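Local structure of polysaccharide Lyase Family 6 (Bacteroides cellulosilyticus, 6QPS) at residues 250-255 with 272-277; 215-220 with 246-251; 190-195 with 227-232. The protein probably cleaves alginate by beta-elimination, as a calcium-binding polysaccharide lyase of family 6 specific for mannuronic acid. One frame throughout, in Å; residues are numbered along the deposited sequence.

Interaction 1 of 3, residues 250-255 with 272-277; sequences SCHNVL and GHYNVI
Asn275 reaches across from its turn and grips 250-255 with both ends of its amide. Its ND2 donates to Ser250 O at 3.2 Å, and that oxygen lies in the amide plane. Its OD1 takes two N-H groups, Asn253 N at 2.9 Å and, less straight at 136°, Asn253 ND2 at 3.1 Å. With CG anti to the carbonyl carbon (chi1 -67°), the amide of Asn275 runs alongside that of Asn253, and the two planes are only 7° apart. Asn253 ND2 also donates to Ser250 OG, using both its N-H groups, and Asn253 OD1 accepts from Thr229 N. With an alanine in place of Asn275, Ser250 O, Asn253 N and Asn253 ND2 would probably each lose a partner, leaving the Asn253 side chain less firmly held. The buried side is also close-packed: Leu255 touches Ile246 and Val248, and its CD1 meets Ile277 CD1 in the modelled conformer. The outer side is looser: the rings of His252 and Tyr274 are nearly parallel but slid apart, their centroids 5.0 Å from each other. A water at the edge of the His252 ring, in its plane, joins ND1 to Tyr274 O; Tyr274 OH goes to Arg324. Val276 N to Asn253 O and Leu255 N to Val276 O begin the parallel pairing. Asparagines in line at equivalent turns of successive coils, bonded amide to amide, form the asparagine ladder of parallel beta-helices.

Interaction 2 of 3, residues 215-220 with 246-251; sequences IRIGHS and ISVKSC. With ACT (acetate ion), chain D.
Ile217 O accepts two donors from the neighbouring coil. Lys249 N comes at 2.9 Å, tilted from the carbonyl plane, and Ser250 OG at 3.0 Å stands above that plane on the opposite face. OG of Ser250 sits between its backbone N and carbonyl carbon (chi1 58°), which turns it to Ile217 O and against Ile217 CG2. Earlier in the strands, Ser247 N binds Ile215 O and Ile217 N binds Ser247 O, a regular parallel pairing. On the polar face, water 2 serves three groups. It accepts from Arg216 NE, in the guanidinium plane, and from Lys249 NZ, and it donates to Ser247 OG. Arg216 NE and Lys249 NZ, 4.3 Å apart, share this water. Arg216 NH1 is held by Gln182 and Tyr155, and Ser247 OG also bonds to Glu244, a calcium ligand. The extended chain of Lys249 carries NZ to an acetate ion, whose O lies 2.8 Å away. The same acetate O accepts from Ser220 N at 2.9 Å, while OXT takes Ser220 OG at 2.6 Å. The acetate probably comes from the crystallisation liquor. Lys249 beside Arg270 of strand 266-271, near the calcium site, is consistent with the lysine-arginine catalytic cleft of family 6 parallel beta-helix lyases.

Interaction 3 of 3, residues 190-195 with 227-232; sequences HLNNHL and SRTIVE
An Asx turn at Asn192 shapes this contact between successive coils of the parallel beta-helix. Asn192 OD1 accepts from His194 N, two residues on, at 2.9 Å. The same oxygen receives Thr229 OG1 from the other segment at 2.8 Å. Both donors lie in the carbonyl plane on lone pairs, so the amide is fixed in its rotation. Its ND2 donates to Ser227 OG at 2.9 Å, with the oxygen tilted slightly from the amide plane. Chi1 of 50° puts CG between the backbone N and the carbonyl carbon, and the amide thus faces Ser227 and Thr229. The backbone adds Asn192 N to Ser227 O at 3.0 Å, with a weaker bond from Asn193 N to the same oxygen. CB of Asn192 also rests over one face of the His194 ring, whose ND1 accepts from Asn164 N. The outer side is more open. There water 3 donates both to Asn193 OD1 and to Arg228 O. Beyond the turn, Ile230 N bonds nearly straight to His194 O at 3.0 Å. Leu195 CD1 meets Ile230 CG2 in the modelled conformer. The segment 190-195 leads from strand 181-183 into strand 195-197, which pairs in parallel with strand 230-237. Val183 of strand 181-183 packs against Asn192, His194 and Thr229, and strand 254-261 continues the pairing beyond 230-237.

In the fold
The three contacts join neighbouring coils of one parallel beta-helix. Interaction 3 pairs 190-195 with 227-232, and 227-232 in turn adjoins 250-255 of interaction 1: Val254 N lies 2.9 Å from Thr229 O, and Val254 O 2.8 Å from Val231 N. Interaction 2 shares Ser250 and Cys251 with interaction 1, and the two are about 9 Å apart, centre to centre. Cys251 O is also 3.0 Å from Ser227 N, which ties interaction 2 to interaction 3. Interaction 2 lies nearest the metal, with the Ser247 side chain about 5 Å from the calcium ion. Leu255 of interaction 1 is about 11 Å from the calcium ligand Glu244, side chain to side chain. Interaction 3 lies away from the calcium site.

Interaction 1 of 3, residues 250-255 with 272-277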
loop_
_atom_site.group_PDB
_atom_site.type_symbol
_atom_site.label_atom_id
_atom_site.label_comp_id
_atom_site.label_asym_id
_atom_site.label_seq_id
_atom_site.Cartn_x
_atom_site.Cartn_y
_atom_site.Cartn_z
ATOM N N SER A 250 8.806 1.756 -7.882
ATOM C CA SER A 250 10.132 1.143 -7.795
ATOM C C SER A 250 9.986 -0.312 -8.247
ATOM O O SER A 250 8.900 -0.741 -8.655
ATOM C CB SER A 250 10.748 1.291 -6.405
ATOM O OG SER A 250 9.899 0.702 -5.429
ATOM N N CYS A 251 11.100 -1.052 -8.236
ATOM C CA CYS A 251 11.174 -2.354 -8.888
ATOM C C CYS A 251 11.187 -3.536 -7.924
ATOM O O CYS A 251 11.699 -3.454 -6.800
ATOM C CB CYS A 251 12.418 -2.441 -9.792
ATOM S SG CYS A 251 12.584 -1.179 -11.076
ATOM N N HIS A 252 10.650 -4.662 -8.405
ATOM C CA HIS A 252 10.783 -5.966 -7.750
ATOM C C HIS A 252 10.070 -6.047 -6.397
ATOM O O HIS A 252 10.450 -6.847 -5.542
ATOM C CB HIS A 252 12.242 -6.411 -7.616
ATOM C CG HIS A 252 12.993 -6.506 -8.900
ATOM N ND1 HIS A 252 12.815 -7.549 -9.788
ATOM C CD2 HIS A 252 13.959 -5.717 -9.434
ATOM C CE1 HIS A 252 13.647 -7.397 -10.804
ATOM N NE2 HIS A 252 14.352 -6.298 -10.616
ATOM N N ASN A 253 9.016 -5.257 -6.194
ATOM C CA ASN A 253 8.217 -5.352 -4.983
ATOM C C ASN A 253 7.226 -6.509 -5.100
ATOM O O ASN A 253 6.906 -6.983 -6.194
ATOM C CB ASN A 253 7.483 -4.027 -4.756
ATOM C CG ASN A 253 8.465 -2.869 -4.653
ATOM O OD1 ASN A 253 9.229 -2.784 -3.684
ATOM N ND2 ASN A 253 8.462 -1.977 -5.634
ATOM N N VAL A 254 6.726 -6.952 -3.954
ATOM C CA VAL A 254 5.782 -8.069 -3.868
ATOM C C VAL A 254 4.559 -7.588 -3.093
ATOM O O VAL A 254 4.694 -7.138 -1.950
ATOM C CB VAL A 254 6.379 -9.293 -3.156
ATOM C CG1 VAL A 254 5.391 -10.419 -3.113
ATOM C CG2 VAL A 254 7.636 -9.784 -3.868
ATOM N N LEU A 255 3.378 -7.674 -3.706
ATOM C CA LEU A 255 2.123 -7.245 -3.082
ATOM C C LEU A 255 1.203 -8.463 -3.102
ATOM O O LEU A 255 0.746 -8.883 -4.177
ATOM C CB LEU A 255 1.532 -6.037 -3.819
ATOM C CG LEU A 255 2.448 -4.797 -3.753
ATOM C CD1 LEU A 255 3.321 -4.679 -5.000
ATOM C CD2 LEU A 255 1.682 -3.512 -3.497
ATOM N N GLY A 272 8.451 1.985 -12.261
ATOM C CA GLY A 272 9.239 0.801 -11.964
ATOM C C GLY A 272 8.664 -0.506 -12.502
ATOM O O GLY A 272 7.520 -0.597 -12.966
ATOM N N HIS A 273 9.496 -1.550 -12.439
ATOM C CA HIS A 273 9.341 -2.767 -13.239
ATOM C C HIS A 273 9.398 -4.012 -12.362
ATOM O O HIS A 273 9.927 -4.004 -11.241
ATOM C CB HIS A 273 10.428 -2.841 -14.343
ATOM C CG HIS A 273 10.655 -1.520 -15.008
ATOM N ND1 HIS A 273 9.721 -0.928 -15.838
ATOM C CD2 HIS A 273 11.673 -0.639 -14.880
ATOM C CE1 HIS A 273 10.193 0.248 -16.232
ATOM N NE2 HIS A 273 11.352 0.462 -15.628
ATOM N N TYR A 274 8.847 -5.097 -12.903
ATOM C CA TYR A 274 8.999 -6.442 -12.342
ATOM C C TYR A 274 8.341 -6.616 -10.975
ATOM O O TYR A 274 8.833 -7.356 -10.110
ATOM C CB TYR A 274 10.472 -6.850 -12.282
ATOM C CG TYR A 274 11.277 -6.703 -13.552
ATOM C CD1 TYR A 274 11.015 -7.499 -14.660
ATOM C CD2 TYR A 274 12.318 -5.792 -13.642
ATOM C CE1 TYR A 274 11.774 -7.406 -15.806
ATOM C CE2 TYR A 274 13.086 -5.703 -14.784
ATOM C CZ TYR A 274 12.783 -6.472 -15.888
ATOM O OH TYR A 274 13.557 -6.369 -17.026
ATOM N N ASN A 275 7.205 -5.960 -10.761
ATOM C CA ASN A 275 6.440 -6.119 -9.534
ATOM C C ASN A 275 5.575 -7.364 -9.605
ATOM O O ASN A 275 5.071 -7.726 -10.669
ATOM C CB ASN A 275 5.645 -4.844 -9.276
ATOM C CG ASN A 275 6.579 -3.672 -8.956
ATOM O OD1 ASN A 275 7.352 -3.726 -7.981
ATOM N ND2 ASN A 275 6.589 -2.646 -9.799
ATOM N N VAL A 276 5.470 -8.067 -8.477
ATOM C CA VAL A 276 4.786 -9.350 -8.374
ATOM C C VAL A 276 3.526 -9.140 -7.537
ATOM O O VAL A 276 3.613 -8.742 -6.367
ATOM C CB VAL A 276 5.725 -10.423 -7.799
ATOM C CG1 VAL A 276 4.982 -11.744 -7.608
ATOM C CG2 VAL A 276 6.972 -10.627 -8.699
ATOM N N ILE A 277 2.363 -9.396 -8.144
ATOM C CA ILE A 277 1.049 -9.047 -7.595
ATOM C C ILE A 277 0.260 -10.350 -7.493
ATOM O O ILE A 277 -0.285 -10.827 -8.498
ATOM C CB ILE A 277 0.331 -8.037 -8.502
ATOM C CG1 ILE A 277 1.250 -6.871 -8.935
ATOM C CG2 ILE A 277 -0.894 -7.508 -7.824
ATOM C CD1 ILE A 277 1.769 -6.011 -7.818
HETATM O O HOH W 1 10.633 -9.576 -9.861
#

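Interaction 2 of 3, residues 215-220 with 246-251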
loop_
_atom_site.group_PDB
_atom_site.type_symbol
_atom_site.label_atom_id
_atom_site.label_comp_id
_atom_site.label_asym_id
_atom_site.label_seq_id
_atom_site.Cartn_x
_atom_site.Cartn_y
_atom_site.Cartn_z
ATOM N N ILE A 215 -0.002 4.039 0.729
ATOM C CA ILE A 215 1.386 3.596 0.637
ATOM C C ILE A 215 1.972 4.058 -0.694
ATOM O O ILE A 215 1.339 3.904 -1.748
ATOM C CB ILE A 215 1.501 2.058 0.735
ATOM C CG1 ILE A 215 0.920 1.496 2.029
ATOM C CG2 ILE A 215 2.965 1.591 0.566
ATOM C CD1 ILE A 215 0.935 -0.011 2.127
ATOM N N ARG A 216 3.208 4.553 -0.654
ATOM C CA ARG A 216 3.987 4.864 -1.851
ATOM C C ARG A 216 5.346 4.188 -1.702
ATOM O O ARG A 216 6.028 4.377 -0.682
ATOM C CB ARG A 216 4.162 6.371 -2.079
ATOM C CG ARG A 216 4.821 6.694 -3.429
ATOM C CD ARG A 216 5.312 8.130 -3.430
ATOM N NE ARG A 216 4.269 9.143 -3.560
ATOM C CZ ARG A 216 4.264 10.314 -2.943
ATOM N NH1 ARG A 216 5.185 10.628 -2.049
ATOM N NH2 ARG A 216 3.304 11.184 -3.195
ATOM N N ILE A 217 5.714 3.366 -2.667
ATOM C CA ILE A 217 6.967 2.612 -2.610
ATOM C C ILE A 217 7.953 3.244 -3.591
ATOM O O ILE A 217 7.942 2.943 -4.790
ATOM C CB ILE A 217 6.787 1.117 -2.895
ATOM C CG1 ILE A 217 5.597 0.528 -2.115
ATOM C CG2 ILE A 217 8.114 0.357 -2.536
ATOM C CD1 ILE A 217 5.366 -0.964 -2.398
ATOM N N GLY A 218 8.840 4.108 -3.087
ATOM C CA GLY A 218 9.727 4.879 -3.934
ATOM C C GLY A 218 9.111 6.170 -4.425
ATOM O O GLY A 218 8.067 6.613 -3.942
ATOM N N HIS A 219 9.796 6.774 -5.404
ATOM C CA HIS A 219 9.372 7.987 -6.097
ATOM C C HIS A 219 9.747 7.870 -7.574
ATOM O O HIS A 219 10.572 7.035 -7.958
ATOM C CB HIS A 219 10.098 9.235 -5.569
ATOM C CG HIS A 219 9.743 9.649 -4.175
ATOM N ND1 HIS A 219 10.317 9.084 -3.054
ATOM C CD2 HIS A 219 8.953 10.655 -3.720
ATOM C CE1 HIS A 219 9.853 9.687 -1.971
ATOM N NE2 HIS A 219 9.023 10.648 -2.346
ATOM N N SER A 220 9.200 8.763 -8.412
ATOM C CA SER A 220 9.615 8.807 -9.812
ATOM C C SER A 220 11.137 8.742 -9.944
ATOM O O SER A 220 11.678 7.982 -10.767
ATOM C CB SER A 220 9.095 10.091 -10.459
ATOM O OG SER A 220 9.582 11.218 -9.761
ATOM N N ILE A 246 -2.341 2.233 -3.178
ATOM C CA ILE A 246 -0.917 1.936 -3.167
ATOM C C ILE A 246 -0.360 2.421 -4.495
ATOM O O ILE A 246 -0.853 2.013 -5.564
ATOM C CB ILE A 246 -0.633 0.440 -3.001
ATOM C CG1 ILE A 246 -1.305 -0.128 -1.742
ATOM C CG2 ILE A 246 0.877 0.208 -2.997
ATOM C CD1 ILE A 246 -1.047 -1.628 -1.564
ATOM N N SER A 247 0.643 3.291 -4.426
ATOM C CA SER A 247 1.368 3.780 -5.600
ATOM C C SER A 247 2.761 3.144 -5.604
ATOM O O SER A 247 3.647 3.525 -4.829
ATOM C CB SER A 247 1.423 5.292 -5.518
ATOM O OG SER A 247 2.039 5.895 -6.622
ATOM N N VAL A 248 2.931 2.114 -6.431
ATOM C CA VAL A 248 4.211 1.419 -6.556
ATOM C C VAL A 248 5.075 2.202 -7.543
ATOM O O VAL A 248 4.672 2.393 -8.696
ATOM C CB VAL A 248 4.019 -0.039 -7.024
ATOM C CG1 VAL A 248 5.385 -0.739 -7.051
ATOM C CG2 VAL A 248 3.029 -0.816 -6.132
ATOM N N LYS A 249 6.232 2.689 -7.079
ATOM C CA LYS A 249 7.123 3.534 -7.867
ATOM C C LYS A 249 8.578 3.067 -7.733
ATOM O O LYS A 249 9.492 3.868 -7.501
ATOM C CB LYS A 249 6.969 5.010 -7.461
ATOM C CG LYS A 249 5.614 5.613 -7.868
ATOM C CD LYS A 249 5.508 7.088 -7.475
ATOM C CE LYS A 249 4.414 7.795 -8.254
ATOM N NZ LYS A 249 4.259 9.230 -7.861
ATOM N N SER A 250 8.806 1.756 -7.882
ATOM C CA SER A 250 10.132 1.143 -7.795
ATOM C C SER A 250 9.986 -0.312 -8.247
ATOM O O SER A 250 8.900 -0.741 -8.655
ATOM C CB SER A 250 10.748 1.291 -6.405
ATOM O OG SER A 250 9.899 0.702 -5.429
ATOM N N CYS A 251 11.100 -1.052 -8.236
ATOM C CA CYS A 251 11.174 -2.354 -8.888
ATOM C C CYS A 251 11.187 -3.536 -7.924
ATOM O O CYS A 251 11.699 -3.454 -6.800
ATOM C CB CYS A 251 12.418 -2.441 -9.792
ATOM S SG CYS A 251 12.584 -1.179 -11.076
HETATM C C ACT D . 7.181 11.397 -7.250
HETATM O O ACT D . 6.890 10.218 -7.421
HETATM O OXT ACT D . 8.131 12.055 -7.741
HETATM C CH3 ACT D . 6.224 12.194 -6.370
HETATM O O HOH W 2 2.338 8.565 -5.758
#

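Interaction 3 of 3, residues 190-195 with 227-232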
loop_
_atom_site.group_PDB
_atom_site.type_symbol
_atom_site.label_atom_id
_atom_site.label_comp_id
_atom_site.label_asym_id
_atom_site.label_seq_id
_atom_site.Cartn_x
_atom_site.Cartn_y
_atom_site.Cartn_z
ATOM N N HIS A 190 18.478 1.771 -1.507
ATOM C CA HIS A 190 17.215 1.474 -2.180
ATOM C C HIS A 190 16.736 0.047 -1.971
ATOM O O HIS A 190 15.529 -0.185 -1.851
ATOM C CB HIS A 190 17.307 1.769 -3.693
ATOM C CG HIS A 190 18.444 1.078 -4.396
ATOM N ND1 HIS A 190 18.336 -0.193 -4.920
ATOM C CD2 HIS A 190 19.706 1.489 -4.671
ATOM C CE1 HIS A 190 19.480 -0.533 -5.489
ATOM N NE2 HIS A 190 20.332 0.462 -5.337
ATOM N N LEU A 191 17.643 -0.927 -1.922
ATOM C CA LEU A 191 17.259 -2.337 -1.814
ATOM C C LEU A 191 17.019 -2.619 -0.335
ATOM O O LEU A 191 17.973 -2.743 0.440
ATOM C CB LEU A 191 18.332 -3.222 -2.442
ATOM C CG LEU A 191 17.733 -4.465 -3.136
ATOM C CD1 LEU A 191 18.705 -5.185 -4.056
ATOM C CD2 LEU A 191 17.188 -5.470 -2.149
ATOM N N ASN A 192 15.751 -2.621 0.085
ATOM C CA ASN A 192 15.405 -2.583 1.510
ATOM C C ASN A 192 14.941 -3.901 2.100
ATOM O O ASN A 192 15.203 -4.160 3.273
ATOM C CB ASN A 192 14.359 -1.504 1.811
ATOM C CG ASN A 192 13.163 -1.564 0.896
ATOM O OD1 ASN A 192 12.241 -2.371 1.071
ATOM N ND2 ASN A 192 13.150 -0.663 -0.077
ATOM N N ASN A 193 14.214 -4.724 1.353
ATOM C CA ASN A 193 13.615 -5.925 1.931
ATOM C C ASN A 193 12.773 -5.580 3.163
ATOM O O ASN A 193 12.699 -6.355 4.131
ATOM C CB ASN A 193 14.677 -6.968 2.289
ATOM C CG ASN A 193 15.291 -7.628 1.081
ATOM O OD1 ASN A 193 14.668 -8.493 0.447
ATOM N ND2 ASN A 193 16.505 -7.219 0.731
ATOM N N HIS A 194 12.097 -4.432 3.147
ATOM C CA HIS A 194 11.191 -4.143 4.250
ATOM C C HIS A 194 9.947 -5.028 4.138
ATOM O O HIS A 194 9.560 -5.463 3.045
ATOM C CB HIS A 194 10.698 -2.689 4.255
ATOM C CG HIS A 194 11.759 -1.656 4.443
ATOM N ND1 HIS A 194 12.791 -1.768 5.357
ATOM C CD2 HIS A 194 11.912 -0.451 3.841
ATOM C CE1 HIS A 194 13.532 -0.680 5.291
ATOM N NE2 HIS A 194 13.012 0.139 4.393
ATOM N N LEU A 195 9.271 -5.236 5.269
ATOM C CA LEU A 195 8.029 -6.002 5.327
ATOM C C LEU A 195 6.925 -5.176 5.980
ATOM O O LEU A 195 7.098 -4.666 7.091
ATOM C CB LEU A 195 8.265 -7.304 6.095
ATOM C CG LEU A 195 7.047 -8.211 6.289
ATOM C CD1 LEU A 195 6.446 -8.683 4.955
ATOM C CD2 LEU A 195 7.381 -9.397 7.189
ATOM N N SER A 227 13.780 -2.240 -5.035
ATOM C CA SER A 227 13.315 -2.007 -3.678
ATOM C C SER A 227 13.093 -3.299 -2.904
ATOM O O SER A 227 13.577 -3.438 -1.777
ATOM C CB SER A 227 12.020 -1.180 -3.757
ATOM O OG SER A 227 11.498 -0.883 -2.468
ATOM N N ARG A 228 12.361 -4.244 -3.487
ATOM C CA ARG A 228 12.098 -5.528 -2.857
ATOM C C ARG A 228 11.320 -5.373 -1.547
ATOM O O ARG A 228 11.524 -6.129 -0.589
ATOM C CB ARG A 228 13.393 -6.326 -2.683
ATOM C CG ARG A 228 13.193 -7.808 -2.780
ATOM C CD ARG A 228 13.192 -8.333 -4.212
ATOM N NE ARG A 228 12.974 -9.775 -4.184
ATOM C CZ ARG A 228 11.898 -10.399 -4.647
ATOM N NH1 ARG A 228 10.904 -9.727 -5.203
ATOM N NH2 ARG A 228 11.810 -11.720 -4.558
ATOM N N THR A 229 10.370 -4.428 -1.523
ATOM C CA THR A 229 9.447 -4.302 -0.396
ATOM C C THR A 229 8.335 -5.343 -0.531
ATOM O O THR A 229 7.816 -5.563 -1.631
ATOM C CB THR A 229 8.824 -2.903 -0.380
ATOM O OG1 THR A 229 9.855 -1.914 -0.395
ATOM C CG2 THR A 229 7.970 -2.691 0.871
ATOM N N ILE A 230 7.949 -5.958 0.588
ATOM C CA ILE A 230 6.866 -6.949 0.627
ATOM C C ILE A 230 5.695 -6.363 1.406
ATOM O O ILE A 230 5.837 -5.995 2.582
ATOM C CB ILE A 230 7.329 -8.291 1.218
ATOM C CG1 ILE A 230 8.436 -8.887 0.347
ATOM C CG2 ILE A 230 6.142 -9.252 1.366
ATOM C CD1 ILE A 230 9.013 -10.167 0.868
ATOM N N VAL A 231 4.552 -6.259 0.735
ATOM C CA VAL A 231 3.303 -5.749 1.313
ATOM C C VAL A 231 2.317 -6.922 1.310
ATOM O O VAL A 231 1.813 -7.310 0.244
ATOM C CB VAL A 231 2.762 -4.573 0.487
ATOM C CG1 VAL A 231 1.472 -4.024 1.069
ATOM C CG2 VAL A 231 3.824 -3.468 0.344
ATOM N N GLU A 232 2.046 -7.509 2.483
ATOM C CA GLU A 232 1.389 -8.812 2.570
ATOM C C GLU A 232 0.356 -8.865 3.690
ATOM O O GLU A 232 0.594 -8.388 4.796
ATOM C CB GLU A 232 2.481 -9.877 2.768
ATOM C CG GLU A 232 2.049 -11.317 2.782
ATOM C CD GLU A 232 3.237 -12.248 3.029
ATOM O OE1 GLU A 232 3.760 -12.259 4.168
ATOM O OE2 GLU A 232 3.691 -12.933 2.066
HETATM O O HOH W 3 11.949 -8.875 0.400
#